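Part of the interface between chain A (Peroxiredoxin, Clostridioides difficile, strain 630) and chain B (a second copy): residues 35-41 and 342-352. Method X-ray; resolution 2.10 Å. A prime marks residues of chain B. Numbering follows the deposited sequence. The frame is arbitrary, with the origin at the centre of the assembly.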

# COMPACT_ATOMS: atom_id res chain seq x y z
N ASN A 35 2.50 17.72 -27.41
CA ASN A 35 3.68 16.90 -27.03
C ASN A 35 4.03 17.20 -25.57
O ASN A 35 4.98 17.92 -25.31
CB ASN A 35 4.83 17.19 -27.99
CG ASN A 35 5.36 15.95 -28.66
OD1 ASN A 35 5.39 15.86 -29.89
ND2 ASN A 35 5.77 14.98 -27.85
N PRO A 36 3.31 16.63 -24.57
CA PRO A 36 3.28 17.19 -23.22
C PRO A 36 4.63 17.06 -22.50
O PRO A 36 5.30 16.07 -22.70
CB PRO A 36 2.21 16.37 -22.48
CG PRO A 36 2.24 15.04 -23.19
CD PRO A 36 2.61 15.34 -24.63
N ILE A 37 4.99 18.09 -21.74
CA ILE A 37 6.38 18.36 -21.30
C ILE A 37 6.47 18.08 -19.81
O ILE A 37 5.41 18.06 -19.12
CB ILE A 37 6.86 19.79 -21.62
CG1 ILE A 37 6.10 20.87 -20.85
CG2 ILE A 37 6.85 20.07 -23.11
CD1 ILE A 37 6.73 22.25 -20.99
N VAL A 38 7.68 17.83 -19.35
CA VAL A 38 7.98 17.63 -17.90
C VAL A 38 8.96 18.73 -17.49
O VAL A 38 9.98 18.92 -18.18
CB VAL A 38 8.57 16.24 -17.63
CG1 VAL A 38 8.76 16.04 -16.15
CG2 VAL A 38 7.69 15.13 -18.18
N ALA A 39 8.71 19.33 -16.34
CA ALA A 39 9.52 20.44 -15.83
C ALA A 39 9.65 20.34 -14.32
O ALA A 39 8.75 19.74 -13.71
CB ALA A 39 8.89 21.75 -16.24
N GLU A 40 10.71 20.94 -13.76
CA GLU A 40 10.83 21.23 -12.32
C GLU A 40 11.29 22.66 -12.09
O GLU A 40 12.12 23.17 -12.87
CB GLU A 40 11.81 20.29 -11.62
CG GLU A 40 11.55 18.83 -11.90
CD GLU A 40 12.41 17.86 -11.11
OE1 GLU A 40 13.47 17.43 -11.65
OE2 GLU A 40 12.03 17.54 -9.96
N TYR A 41 10.71 23.26 -11.06
CA TYR A 41 11.23 24.42 -10.30
C TYR A 41 12.45 23.88 -9.55
O TYR A 41 12.38 22.80 -8.92
CB TYR A 41 10.16 25.07 -9.40
CG TYR A 41 9.15 25.91 -10.14
CD1 TYR A 41 8.07 25.32 -10.80
CD2 TYR A 41 9.28 27.28 -10.26
CE1 TYR A 41 7.16 26.08 -11.53
CE2 TYR A 41 8.36 28.05 -10.97
CZ TYR A 41 7.29 27.45 -11.60
OH TYR A 41 6.40 28.19 -12.32
N LEU B 342 10.75 10.86 -7.13
CA LEU B 342 9.48 11.45 -7.62
C LEU B 342 9.66 11.93 -9.06
O LEU B 342 8.80 11.63 -9.87
CB LEU B 342 9.02 12.56 -6.68
CG LEU B 342 8.74 12.09 -5.26
CD1 LEU B 342 7.92 13.10 -4.48
CD2 LEU B 342 8.08 10.72 -5.25
N ALA B 343 10.77 12.59 -9.38
CA ALA B 343 11.06 13.13 -10.71
C ALA B 343 10.92 12.02 -11.76
O ALA B 343 10.30 12.27 -12.81
CB ALA B 343 12.44 13.75 -10.72
N ARG B 344 11.50 10.86 -11.49
CA ARG B 344 11.51 9.70 -12.43
C ARG B 344 10.05 9.29 -12.71
O ARG B 344 9.68 9.15 -13.89
CB ARG B 344 12.31 8.54 -11.83
CG ARG B 344 12.81 7.54 -12.86
CD ARG B 344 13.51 6.34 -12.25
NE ARG B 344 13.29 5.15 -13.05
CZ ARG B 344 12.29 4.28 -12.87
NH1 ARG B 344 11.40 4.43 -11.91
NH2 ARG B 344 12.18 3.24 -13.68
N THR B 345 9.29 9.10 -11.63
CA THR B 345 7.87 8.68 -11.64
C THR B 345 7.11 9.68 -12.51
O THR B 345 6.42 9.22 -13.44
CB THR B 345 7.27 8.63 -10.22
OG1 THR B 345 7.97 7.68 -9.41
CG2 THR B 345 5.81 8.23 -10.19
N MET B 346 7.28 10.98 -12.24
CA MET B 346 6.64 12.08 -12.99
C MET B 346 7.09 12.04 -14.46
O MET B 346 6.23 12.15 -15.36
CB MET B 346 6.97 13.42 -12.33
CG MET B 346 6.31 14.59 -13.00
SD MET B 346 6.58 16.12 -12.10
CE MET B 346 8.22 16.48 -12.72
N SER B 347 8.36 11.80 -14.76
CA SER B 347 8.84 11.80 -16.17
C SER B 347 8.29 10.57 -16.92
O SER B 347 7.93 10.67 -18.12
CB SER B 347 10.33 11.84 -16.25
OG SER B 347 10.71 11.96 -17.63
N ILE B 348 8.28 9.41 -16.25
CA ILE B 348 7.84 8.14 -16.89
C ILE B 348 6.30 8.21 -17.04
O ILE B 348 5.80 7.80 -18.12
CB ILE B 348 8.36 6.92 -16.08
CG1 ILE B 348 9.89 6.82 -16.12
CG2 ILE B 348 7.73 5.63 -16.56
CD1 ILE B 348 10.49 6.92 -17.52
N GLY B 349 5.61 8.79 -16.05
CA GLY B 349 4.15 9.01 -16.02
C GLY B 349 3.62 9.64 -17.29
O GLY B 349 2.53 9.20 -17.76
N ILE B 350 4.38 10.60 -17.83
CA ILE B 350 4.15 11.32 -19.11
C ILE B 350 4.76 10.57 -20.29
O ILE B 350 4.11 10.57 -21.34
CB ILE B 350 4.73 12.76 -19.05
CG1 ILE B 350 4.04 13.61 -17.98
CG2 ILE B 350 4.68 13.43 -20.42
CD1 ILE B 350 2.54 13.71 -18.12
N ASN B 351 5.98 10.05 -20.20
CA ASN B 351 6.74 9.61 -21.43
C ASN B 351 6.55 8.12 -21.74
O ASN B 351 6.70 7.74 -22.94
CB ASN B 351 8.22 9.99 -21.33
CG ASN B 351 8.40 11.49 -21.43
OD1 ASN B 351 8.59 12.16 -20.41
ND2 ASN B 351 8.27 12.02 -22.63
N ASP B 352 6.30 7.27 -20.74
CA ASP B 352 6.18 5.79 -20.93
C ASP B 352 5.27 5.23 -19.84
O ASP B 352 5.69 4.46 -18.98
CB ASP B 352 7.56 5.13 -20.97
CG ASP B 352 7.72 4.20 -22.16
OD1 ASP B 352 6.90 3.26 -22.28
OD2 ASP B 352 8.65 4.45 -22.97

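A strand of chain A, residues 37-41, lies nearly antiparallel to a helix of chain B, residues 342-351, with the axes 8.6 Å apart at closest approach. No hydrogen bond crosses between the two stretches, so the contact rests on van der Waals packing. Just before the strand, Pro36 meets Ile350′: its CG sits 4.0 Å from Ile350′ CG2, and its carbonyl O is 3.5 Å from the same methyl. The compact proline ring offers an apolar surface to the branched isoleucine.

Ile37 then points away, as alternation along a strand demands, and Val38 points toward the helix. Val38 is the centre of the contact, with the largest covered area. Its two methyls diverge along the helix: CG1 lies 3.5 Å from Met346′ CE and CG2 lies 3.9 Å from Ile350′ CB, while Ser347′ CA, 4.1 Å from CG2, lies within reach of both. A short, beta-branched side chain suits a strand and fits close against the helix here.

Ala39 directs its methyl away, but its O approaches Met346′ CE at 3.4 Å; the long, unbranched methionine reaches the strand backbone. Glu40 turns toward the helix again. Its CG lies 4.2 Å from Met346′ CE, and its OE2, hydrogen-bonded elsewhere in the structure, passes 3.9 Å from Ala343′ CB, a small side chain that takes up little room. Tyr41 is out of reach.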